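Local coordinates for protein beta-L-arabinobiosidase (PDB 5MQR) that probably acts as a beta-L-arabinobiosidase, a glycoside hydrolase of a gut bacterium that takes part in breaking down plant pectin, at residues K614-Y623 with S651-E662; V535-I543 with L554-I564. All blocks are in the same frame, centred on the assembly; numbering follows the deposited sequence.

Contact 1. Residues K614-Y623 with S651-E662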
loop_
_atom_site.group_PDB
_atom_site.type_symbol
_atom_site.label_atom_id
_atom_site.label_comp_id
_atom_site.label_asym_id
_atom_site.label_seq_id
_atom_site.Cartn_x
_atom_site.Cartn_y
_atom_site.Cartn_z
ATOM N N LYS A 614 -1.974 4.608 -19.344
ATOM C CA LYS A 614 -1.202 3.435 -19.735
ATOM C C LYS A 614 -0.800 2.534 -18.563
ATOM O O LYS A 614 -0.825 1.323 -18.690
ATOM C CB LYS A 614 -0.013 3.862 -20.595
ATOM C CG LYS A 614 -0.491 4.246 -21.981
ATOM C CD LYS A 614 0.503 5.066 -22.784
ATOM C CE LYS A 614 -0.136 5.446 -24.131
ATOM N NZ LYS A 614 0.888 5.967 -25.085
ATOM N N ASP A 615 -0.508 3.126 -17.413
ATOM C CA ASP A 615 -0.185 2.368 -16.214
ATOM C C ASP A 615 -1.296 2.332 -15.167
ATOM O O ASP A 615 -1.032 2.041 -13.987
ATOM C CB ASP A 615 1.143 2.858 -15.606
ATOM C CG ASP A 615 1.082 4.259 -15.040
ATOM O OD1 ASP A 615 0.098 4.990 -15.255
ATOM O OD2 ASP A 615 2.090 4.639 -14.389
ATOM N N ALA A 616 -2.542 2.580 -15.589
ATOM C CA ALA A 616 -3.717 2.453 -14.677
ATOM C C ALA A 616 -3.927 1.034 -14.118
ATOM O O ALA A 616 -4.645 0.833 -13.146
ATOM C CB ALA A 616 -4.992 2.869 -15.411
ATOM N N SER A 617 -3.371 0.045 -14.800
ATOM C CA SER A 617 -3.439 -1.346 -14.374
ATOM C C SER A 617 -2.466 -1.659 -13.191
ATOM O O SER A 617 -2.575 -2.731 -12.555
ATOM C CB SER A 617 -3.149 -2.228 -15.607
ATOM O OG SER A 617 -2.074 -1.664 -16.405
ATOM N N SER A 618 -1.526 -0.744 -12.916
ATOM C CA SER A 618 -0.581 -0.843 -11.805
ATOM C C SER A 618 -1.192 -0.262 -10.535
ATOM O O SER A 618 -1.603 0.864 -10.522
ATOM C CB SER A 618 0.701 -0.083 -12.133
ATOM O OG SER A 618 1.766 -0.438 -11.248
ATOM N N ALA A 619 -1.226 -1.034 -9.459
ATOM C CA ALA A 619 -1.953 -0.646 -8.249
ATOM C C ALA A 619 -1.174 0.278 -7.294
ATOM O O ALA A 619 -1.783 1.109 -6.642
ATOM C CB ALA A 619 -2.413 -1.909 -7.510
ATOM N N PHE A 620 0.136 0.080 -7.174
ATOM C CA PHE A 620 0.999 0.847 -6.273
ATOM C C PHE A 620 2.087 1.593 -7.047
ATOM O O PHE A 620 2.259 2.806 -6.859
ATOM C CB PHE A 620 1.606 -0.063 -5.203
ATOM C CG PHE A 620 0.592 -0.638 -4.271
ATOM C CD1 PHE A 620 -0.228 -1.704 -4.677
ATOM C CD2 PHE A 620 0.405 -0.098 -3.003
ATOM C CE1 PHE A 620 -1.196 -2.229 -3.838
ATOM C CE2 PHE A 620 -0.565 -0.616 -2.160
ATOM C CZ PHE A 620 -1.370 -1.678 -2.588
ATOM N N LEU A 621 2.798 0.915 -7.947
ATOM C CA LEU A 621 3.876 1.567 -8.694
ATOM C C LEU A 621 3.355 2.309 -9.916
ATOM O O LEU A 621 2.357 1.902 -10.523
ATOM C CB LEU A 621 4.922 0.524 -9.136
ATOM C CG LEU A 621 5.513 -0.339 -8.006
ATOM C CD1 LEU A 621 6.547 -1.309 -8.559
ATOM C CD2 LEU A 621 6.112 0.507 -6.885
ATOM N N LYS A 622 4.048 3.392 -10.269
ATOM C CA LYS A 622 3.721 4.185 -11.437
ATOM C C LYS A 622 4.940 4.353 -12.328
ATOM O O LYS A 622 6.062 4.562 -11.852
ATOM C CB LYS A 622 3.178 5.555 -11.011
ATOM C CG LYS A 622 1.859 5.499 -10.199
ATOM C CD LYS A 622 0.681 5.010 -11.043
ATOM C CE LYS A 622 -0.321 4.130 -10.267
ATOM N NZ LYS A 622 -1.490 3.742 -11.155
ATOM N N TYR A 623 4.710 4.256 -13.636
ATOM C CA TYR A 623 5.790 4.286 -14.591
ATOM C C TYR A 623 6.578 5.587 -14.498
ATOM O O TYR A 623 7.797 5.556 -14.621
ATOM C CB TYR A 623 5.310 4.031 -16.032
ATOM C CG TYR A 623 6.490 4.040 -16.973
ATOM C CD1 TYR A 623 7.373 2.973 -16.986
ATOM C CD2 TYR A 623 6.794 5.168 -17.762
ATOM C CE1 TYR A 623 8.516 3.000 -17.772
ATOM C CE2 TYR A 623 7.932 5.183 -18.579
ATOM C CZ TYR A 623 8.785 4.084 -18.569
ATOM O OH TYR A 623 9.943 4.045 -19.307
ATOM N N SER A 651 10.615 4.376 -24.052
ATOM C CA SER A 651 10.008 4.639 -22.734
ATOM C C SER A 651 8.509 4.464 -22.821
ATOM O O SER A 651 7.906 3.872 -21.964
ATOM C CB SER A 651 10.328 6.057 -22.229
ATOM O OG SER A 651 9.904 6.227 -20.878
ATOM N N GLU A 652 7.922 4.988 -23.875
ATOM C CA GLU A 652 6.474 4.850 -24.121
ATOM C C GLU A 652 6.087 3.374 -24.298
ATOM O O GLU A 652 5.113 2.902 -23.684
ATOM C CB GLU A 652 6.041 5.685 -25.332
ATOM C CG GLU A 652 4.588 5.489 -25.759
ATOM C CD GLU A 652 4.162 6.462 -26.868
ATOM O OE1 GLU A 652 4.902 6.618 -27.870
ATOM O OE2 GLU A 652 3.076 7.082 -26.732
ATOM N N TRP A 653 6.851 2.656 -25.121
ATOM C CA TRP A 653 6.657 1.226 -25.280
ATOM C C TRP A 653 6.756 0.499 -23.931
ATOM O O TRP A 653 5.930 -0.363 -23.649
ATOM C CB TRP A 653 7.644 0.653 -26.298
ATOM C CG TRP A 653 7.516 -0.842 -26.512
ATOM C CD1 TRP A 653 6.769 -1.485 -27.466
ATOM C CD2 TRP A 653 8.146 -1.865 -25.744
ATOM N NE1 TRP A 653 6.919 -2.849 -27.342
ATOM C CE2 TRP A 653 7.749 -3.104 -26.285
ATOM C CE3 TRP A 653 9.006 -1.853 -24.650
ATOM C CZ2 TRP A 653 8.185 -4.308 -25.775
ATOM C CZ3 TRP A 653 9.448 -3.058 -24.146
ATOM C CH2 TRP A 653 9.035 -4.269 -24.709
HETATM N N MSE A 654 7.742 0.845 -23.108
HETATM C CA MSE A 654 7.900 0.187 -21.793
HETATM C C MSE A 654 6.688 0.444 -20.931
HETATM O O MSE A 654 6.137 -0.480 -20.332
HETATM C CB MSE A 654 9.185 0.635 -21.072
HETATM C CG MSE A 654 10.414 -0.041 -21.678
HETATM SE SE MSE A 654 12.065 0.948 -21.264
HETATM C CE MSE A 654 12.218 0.336 -19.405
ATOM N N GLU A 655 6.250 1.698 -20.873
ATOM C CA GLU A 655 5.088 2.063 -20.082
ATOM C C GLU A 655 3.833 1.236 -20.456
ATOM O O GLU A 655 3.079 0.841 -19.581
ATOM C CB GLU A 655 4.809 3.567 -20.200
ATOM C CG GLU A 655 3.715 4.037 -19.260
ATOM C CD GLU A 655 3.390 5.535 -19.336
ATOM O OE1 GLU A 655 3.777 6.258 -20.287
ATOM O OE2 GLU A 655 2.692 5.976 -18.415
ATOM N N GLU A 656 3.642 0.964 -21.743
ATOM C CA GLU A 656 2.534 0.114 -22.245
ATOM C C GLU A 656 2.706 -1.368 -21.937
ATOM O O GLU A 656 1.720 -2.059 -21.780
ATOM C CB GLU A 656 2.384 0.227 -23.783
ATOM C CG GLU A 656 1.630 1.446 -24.265
ATOM C CD GLU A 656 1.888 1.834 -25.736
ATOM O OE1 GLU A 656 2.347 0.982 -26.549
ATOM O OE2 GLU A 656 1.638 3.025 -26.082
ATOM N N ASN A 657 3.943 -1.858 -21.891
ATOM C CA ASN A 657 4.198 -3.293 -21.905
ATOM C C ASN A 657 4.789 -3.925 -20.678
ATOM O O ASN A 657 4.549 -5.097 -20.468
ATOM C CB ASN A 657 5.048 -3.628 -23.113
ATOM C CG ASN A 657 4.245 -3.574 -24.370
ATOM O OD1 ASN A 657 3.495 -4.504 -24.656
ATOM N ND2 ASN A 657 4.327 -2.454 -25.092
ATOM N N ILE A 658 5.552 -3.201 -19.864
ATOM C CA ILE A 658 6.289 -3.895 -18.823
ATOM C C ILE A 658 5.612 -3.955 -17.466
ATOM O O ILE A 658 5.028 -2.967 -17.018
ATOM C CB ILE A 658 7.745 -3.428 -18.711
ATOM C CG1 ILE A 658 7.907 -1.993 -18.229
ATOM C CG2 ILE A 658 8.449 -3.615 -20.047
ATOM C CD1 ILE A 658 9.280 -1.767 -17.632
ATOM N N PRO A 659 5.687 -5.129 -16.797
ATOM C CA PRO A 659 5.423 -5.094 -15.373
ATOM C C PRO A 659 6.425 -4.165 -14.705
ATOM O O PRO A 659 7.547 -3.967 -15.219
ATOM C CB PRO A 659 5.608 -6.561 -14.927
ATOM C CG PRO A 659 5.402 -7.359 -16.174
ATOM C CD PRO A 659 5.969 -6.499 -17.260
ATOM N N LEU A 660 6.032 -3.568 -13.596
ATOM C CA LEU A 660 6.924 -2.657 -12.881
ATOM C C LEU A 660 7.497 -3.305 -11.628
ATOM O O LEU A 660 6.812 -4.080 -10.971
ATOM C CB LEU A 660 6.185 -1.370 -12.531
ATOM C CG LEU A 660 5.611 -0.574 -13.717
ATOM C CD1 LEU A 660 4.735 0.570 -13.211
ATOM C CD2 LEU A 660 6.685 -0.023 -14.644
ATOM N N PHE A 661 8.735 -2.965 -11.292
ATOM C CA PHE A 661 9.442 -3.571 -10.170
ATOM C C PHE A 661 10.220 -2.500 -9.399
ATOM O O PHE A 661 10.730 -1.556 -9.968
ATOM C CB PHE A 661 10.416 -4.671 -10.689
ATOM C CG PHE A 661 11.394 -5.188 -9.648
ATOM C CD1 PHE A 661 11.014 -6.136 -8.723
ATOM C CD2 PHE A 661 12.691 -4.724 -9.598
ATOM C CE1 PHE A 661 11.907 -6.604 -7.758
ATOM C CE2 PHE A 661 13.584 -5.188 -8.638
ATOM C CZ PHE A 661 13.186 -6.122 -7.708
ATOM N N GLU A 662 10.312 -2.665 -8.095
ATOM C CA GLU A 662 11.285 -1.920 -7.311
ATOM C C GLU A 662 11.741 -2.718 -6.130
ATOM O O GLU A 662 11.020 -3.583 -5.628
ATOM C CB GLU A 662 10.747 -0.575 -6.797
ATOM C CG GLU A 662 9.566 -0.662 -5.831
ATOM C CD GLU A 662 9.261 0.649 -5.107
ATOM O OE1 GLU A 662 9.716 1.750 -5.552
ATOM O OE2 GLU A 662 8.545 0.568 -4.083
HETATM O O HOH W 1 0.974 -0.743 -18.608
HETATM O O HOH W 2 0.416 6.696 -17.419
#
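Tyr-623 lays its ring against helix 647-657, where Glu-655 covers one face. The contact is a CH-pi one: Glu-655 CB stands 3.8 Å from the ring centroid, 22° off the normal. Ser-651 and Leu-660 meet the ring at its edge, near its plane. The phenol OH of Tyr-623 shares a hydrogen bond of 2.7 Å with Ser-651 OG, and either may be the donor. With CG of Tyr-623 anti to the backbone N (chi1 -179°), the ring reaches out to the helix. The backbone N of Tyr-623 is also held, by the anti lone pair of Asp-615 OD2 at 2.8 Å.

Apolar packing joins Leu-621 to strand 660-662, with Leu-621 CD1 4.0 Å from Leu-660 CB. The other methyl of Leu-621, CD2, lies against the Glu-662 side chain, 3.6 Å from CD. The oxygens of that carboxylate are bound elsewhere, by Tyr-1077 and Arg-1076.

Charged groups gather at the solvent-facing side, round Lys-614. This residue extends alongside Glu-656 and pairs NZ with two carboxylates, 3.0 Å from Glu-652 OE2 and 3.2 Å from Glu-656 OE2. Asp-615 and Glu-655 bring like charges close, but a water donates to Asp-615 OD1 and Glu-655 OE2, which probably eases the repulsion. A second water joins the carbonyls of Lys-614 and Glu-655.

The arrangement is loop-on-helix packing with a salt-bridge network of Lys-614, Glu-652 and Glu-656. It fastens the connection after strand 600-610 to helix 647-657 and to strand 660-662, an outermost strand of the antiparallel sheet that contains strand 1053-1061.

Contact 2. Residues V535-I543 with L554-I564; sequences VLSTADRNI and LRMFYAPVATI
Phe-557 turns its ring under the backbone of the Arg-541 to Asn-542 turn. Arg-541 CA lies over one face, 4.1 Å from the ring centroid and 15° off the normal, in a CH-pi contact. Around the ring, Leu-536 CD2 comes to 4.1 Å from Phe-557 CE1, and the carbonyl of Ser-537 approaches CZ. Leu-536 CB in turn touches Ile-564 CD1 at 3.9 Å. Replacing Phe-557 by alanine would probably open a gap against the Arg-541 backbone and leave Leu-536 without this apolar neighbour.

The backbones pair in antiparallel fashion. Ile-543 and Arg-555 form a hydrogen-bonded pair: Ile-543 N donates to Arg-555 O at 3.0 Å, and Arg-555 N to Ile-543 O at 3.1 Å. Asn-542 and Met-556 are the next, non-hydrogen-bonded pair, and their side chains splay apart. Beyond them Phe-557 N donates to Arg-541 O at 2.9 Å.

On the outer side the methyl CE of selenomethionine Met-556 sits over one face of the Arg-541 guanidinium, 3.4 Å from NH2. The Met-556 chain bends at chi2 (-61°) and again at chi3, which folds this methyl back over the turn. A water in the guanidinium plane links Arg-541 NH1 to Phe-557 O.

Thr-538 packs against the far loop, its CG2 against the methyls of Val-561 and Ile-564. Ser-537 OG accepts from Asp-540 N in an ST motif and also bonds Glu-470.

A G1 beta bulge sets Arg-541 and Asn-542 opposite Ser-537. The whole is an antiparallel meander of strands 530-537, 542-547 and 550-556, within the sialidase-like carbohydrate-binding-module region.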
loop_
_atom_site.group_PDB
_atom_site.type_symbol
_atom_site.label_atom_id
_atom_site.label_comp_id
_atom_site.label_asym_id
_atom_site.label_seq_id
_atom_site.Cartn_x
_atom_site.Cartn_y
_atom_site.Cartn_z
ATOM N N VAL A 535 -16.332 12.526 -18.072
ATOM C CA VAL A 535 -15.069 12.147 -18.685
ATOM C C VAL A 535 -14.132 13.356 -18.639
ATOM O O VAL A 535 -14.442 14.394 -19.231
ATOM C CB VAL A 535 -15.282 11.700 -20.139
ATOM C CG1 VAL A 535 -13.955 11.264 -20.768
ATOM C CG2 VAL A 535 -16.346 10.603 -20.180
ATOM N N LEU A 536 -13.019 13.199 -17.912
ATOM C CA LEU A 536 -12.056 14.249 -17.640
ATOM C C LEU A 536 -10.694 13.878 -18.240
ATOM O O LEU A 536 -10.252 12.740 -18.119
ATOM C CB LEU A 536 -11.881 14.456 -16.139
ATOM C CG LEU A 536 -13.128 14.882 -15.364
ATOM C CD1 LEU A 536 -13.937 13.676 -14.900
ATOM C CD2 LEU A 536 -12.731 15.738 -14.179
ATOM N N SER A 537 -10.027 14.852 -18.848
ATOM C CA SER A 537 -8.660 14.667 -19.374
ATOM C C SER A 537 -7.787 15.806 -18.871
ATOM O O SER A 537 -8.060 16.963 -19.180
ATOM C CB SER A 537 -8.667 14.636 -20.911
ATOM O OG SER A 537 -7.351 14.628 -21.437
ATOM N N THR A 538 -6.748 15.486 -18.112
ATOM C CA THR A 538 -5.848 16.518 -17.611
ATOM C C THR A 538 -4.999 17.111 -18.721
ATOM O O THR A 538 -4.785 18.335 -18.749
ATOM C CB THR A 538 -4.984 16.041 -16.437
ATOM O OG1 THR A 538 -4.176 14.936 -16.837
ATOM C CG2 THR A 538 -5.874 15.616 -15.258
ATOM N N ALA A 539 -4.580 16.265 -19.656
ATOM C CA ALA A 539 -3.773 16.695 -20.820
ATOM C C ALA A 539 -4.556 17.600 -21.774
ATOM O O ALA A 539 -4.030 18.604 -22.226
ATOM C CB ALA A 539 -3.190 15.480 -21.580
ATOM N N ASP A 540 -5.812 17.268 -22.057
ATOM C CA ASP A 540 -6.667 18.153 -22.861
ATOM C C ASP A 540 -7.364 19.224 -22.020
ATOM O O ASP A 540 -8.007 20.120 -22.572
ATOM C CB ASP A 540 -7.744 17.359 -23.624
ATOM C CG ASP A 540 -7.156 16.314 -24.573
ATOM O OD1 ASP A 540 -5.951 16.398 -24.919
ATOM O OD2 ASP A 540 -7.920 15.401 -24.974
ATOM N N ARG A 541 -7.309 19.071 -20.695
ATOM C CA ARG A 541 -7.819 20.063 -19.744
ATOM C C ARG A 541 -9.327 20.267 -19.900
ATOM O O ARG A 541 -9.789 21.406 -19.874
ATOM C CB ARG A 541 -7.029 21.402 -19.882
ATOM C CG ARG A 541 -7.123 22.389 -18.707
ATOM C CD ARG A 541 -6.033 23.471 -18.772
ATOM N NE ARG A 541 -6.070 24.180 -20.048
ATOM C CZ ARG A 541 -6.861 25.212 -20.350
ATOM N NH1 ARG A 541 -7.705 25.743 -19.464
ATOM N NH2 ARG A 541 -6.805 25.722 -21.572
ATOM N N ASN A 542 -10.085 19.185 -20.096
ATOM C CA ASN A 542 -11.537 19.289 -20.241
ATOM C C ASN A 542 -12.348 18.178 -19.610
ATOM O O ASN A 542 -11.833 17.118 -19.315
ATOM C CB ASN A 542 -11.954 19.478 -21.685
ATOM C CG ASN A 542 -11.535 18.346 -22.581
ATOM O OD1 ASN A 542 -11.505 17.188 -22.199
ATOM N ND2 ASN A 542 -11.233 18.685 -23.804
ATOM N N ILE A 543 -13.620 18.489 -19.405
ATOM C CA ILE A 543 -14.597 17.623 -18.802
ATOM C C ILE A 543 -15.829 17.591 -19.736
ATOM O O ILE A 543 -16.300 18.640 -20.187
ATOM C CB ILE A 543 -14.942 18.077 -17.353
ATOM C CG1 ILE A 543 -16.117 17.274 -16.770
ATOM C CG2 ILE A 543 -15.204 19.580 -17.275
ATOM C CD1 ILE A 543 -16.267 17.348 -15.246
ATOM N N LEU A 554 -19.821 20.325 -22.074
ATOM C CA LEU A 554 -18.379 20.311 -22.333
ATOM C C LEU A 554 -17.764 21.654 -21.872
ATOM O O LEU A 554 -18.241 22.730 -22.221
ATOM C CB LEU A 554 -18.102 20.090 -23.825
ATOM C CG LEU A 554 -16.662 20.317 -24.354
ATOM C CD1 LEU A 554 -15.663 19.411 -23.671
ATOM C CD2 LEU A 554 -16.569 20.129 -25.869
ATOM N N ARG A 555 -16.699 21.578 -21.098
ATOM C CA ARG A 555 -15.991 22.775 -20.658
ATOM C C ARG A 555 -14.550 22.468 -20.393
ATOM O O ARG A 555 -14.195 21.347 -20.119
ATOM C CB ARG A 555 -16.617 23.343 -19.370
ATOM C CG ARG A 555 -17.805 24.278 -19.545
ATOM C CD ARG A 555 -17.479 25.472 -20.436
ATOM N NE ARG A 555 -18.594 26.403 -20.572
ATOM C CZ ARG A 555 -19.652 26.246 -21.381
ATOM N NH1 ARG A 555 -19.794 25.160 -22.135
ATOM N NH2 ARG A 555 -20.598 27.188 -21.416
HETATM N N MSE A 556 -13.730 23.493 -20.411
HETATM C CA MSE A 556 -12.362 23.376 -19.950
HETATM C C MSE A 556 -12.418 23.270 -18.432
HETATM O O MSE A 556 -13.373 23.701 -17.789
HETATM C CB MSE A 556 -11.535 24.580 -20.415
HETATM C CG MSE A 556 -11.608 24.876 -21.920
HETATM SE SE MSE A 556 -10.951 23.366 -22.977
HETATM C CE MSE A 556 -9.064 23.342 -22.500
ATOM N N PHE A 557 -11.406 22.658 -17.846
ATOM C CA PHE A 557 -11.211 22.759 -16.411
ATOM C C PHE A 557 -11.132 24.245 -16.013
ATOM O O PHE A 557 -10.487 25.034 -16.711
ATOM C CB PHE A 557 -9.882 22.145 -15.981
ATOM C CG PHE A 557 -9.791 20.647 -16.082
ATOM C CD1 PHE A 557 -10.892 19.830 -16.401
ATOM C CD2 PHE A 557 -8.556 20.036 -15.815
ATOM C CE1 PHE A 557 -10.753 18.455 -16.471
ATOM C CE2 PHE A 557 -8.422 18.657 -15.875
ATOM C CZ PHE A 557 -9.521 17.864 -16.209
ATOM N N TYR A 558 -11.763 24.618 -14.895
ATOM C CA TYR A 558 -11.574 25.964 -14.377
ATOM C C TYR A 558 -10.263 26.130 -13.590
ATOM O O TYR A 558 -9.828 27.252 -13.393
ATOM C CB TYR A 558 -12.806 26.475 -13.622
ATOM C CG TYR A 558 -13.075 25.958 -12.229
ATOM C CD1 TYR A 558 -12.487 26.559 -11.111
ATOM C CD2 TYR A 558 -14.002 24.947 -12.012
ATOM C CE1 TYR A 558 -12.783 26.136 -9.836
ATOM C CE2 TYR A 558 -14.313 24.520 -10.735
ATOM C CZ TYR A 558 -13.704 25.119 -9.654
ATOM O OH TYR A 558 -14.031 24.703 -8.396
ATOM N N ALA A 559 -9.632 25.007 -13.213
ATOM C CA ALA A 559 -8.286 24.994 -12.659
ATOM C C ALA A 559 -7.537 23.791 -13.204
ATOM O O ALA A 559 -8.082 22.697 -13.241
ATOM C CB ALA A 559 -8.323 24.924 -11.133
ATOM N N PRO A 560 -6.275 23.981 -13.614
ATOM C CA PRO A 560 -5.508 22.855 -14.098
ATOM C C PRO A 560 -4.988 21.975 -12.955
ATOM O O PRO A 560 -4.720 22.462 -11.856
ATOM C CB PRO A 560 -4.371 23.535 -14.867
ATOM C CG PRO A 560 -4.173 24.826 -14.160
ATOM C CD PRO A 560 -5.550 25.255 -13.791
ATOM N N VAL A 561 -4.915 20.670 -13.213
ATOM C CA VAL A 561 -4.301 19.705 -12.291
ATOM C C VAL A 561 -3.476 18.678 -13.094
ATOM O O VAL A 561 -3.688 18.500 -14.282
ATOM C CB VAL A 561 -5.344 18.959 -11.440
ATOM C CG1 VAL A 561 -6.136 19.910 -10.567
ATOM C CG2 VAL A 561 -6.280 18.127 -12.324
ATOM N N ALA A 562 -2.550 18.012 -12.425
ATOM C CA ALA A 562 -1.746 16.971 -13.054
ATOM C C ALA A 562 -2.558 15.680 -13.115
ATOM O O ALA A 562 -2.561 14.988 -14.131
ATOM C CB ALA A 562 -0.438 16.736 -12.287
ATOM N N THR A 563 -3.191 15.344 -12.000
ATOM C CA THR A 563 -4.016 14.154 -11.881
ATOM C C THR A 563 -5.157 14.445 -10.947
ATOM O O THR A 563 -5.092 15.389 -10.156
ATOM C CB THR A 563 -3.261 12.973 -11.265
ATOM O OG1 THR A 563 -2.726 13.357 -9.998
ATOM C CG2 THR A 563 -2.137 12.515 -12.169
ATOM N N ILE A 564 -6.188 13.613 -11.065
ATOM C CA ILE A 564 -7.366 13.680 -10.234
ATOM C C ILE A 564 -7.369 12.463 -9.335
ATOM O O ILE A 564 -7.251 11.332 -9.819
ATOM C CB ILE A 564 -8.622 13.654 -11.108
ATOM C CG1 ILE A 564 -8.618 14.871 -12.036
ATOM C CG2 ILE A 564 -9.888 13.583 -10.245
ATOM C CD1 ILE A 564 -9.090 14.530 -13.435
HETATM O O HOH W 3 -5.070 20.505 -16.597
HETATM O O HOH W 4 -7.855 25.519 -16.640
#

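The two contacts follow one another along the chain without touching; their centres are 23 Å apart and their nearest atoms about 8 Å. Contact 1 lies nearer the centre of the chain, and most of its touching residues are buried. Contact 2 is more peripheral, with more exposed residues than buried ones. They hold different elements. Contact 1 sets a loop on a helix and an edge strand through side chains, with charged groups at its exposed end. Contact 2 joins neighbouring strands by three backbone hydrogen bonds and the packing of a buried ring, without a salt bridge between its segments. Both centre on an aromatic ring: one uses its hydroxyl, the other has no polar group and packs partly on backbone.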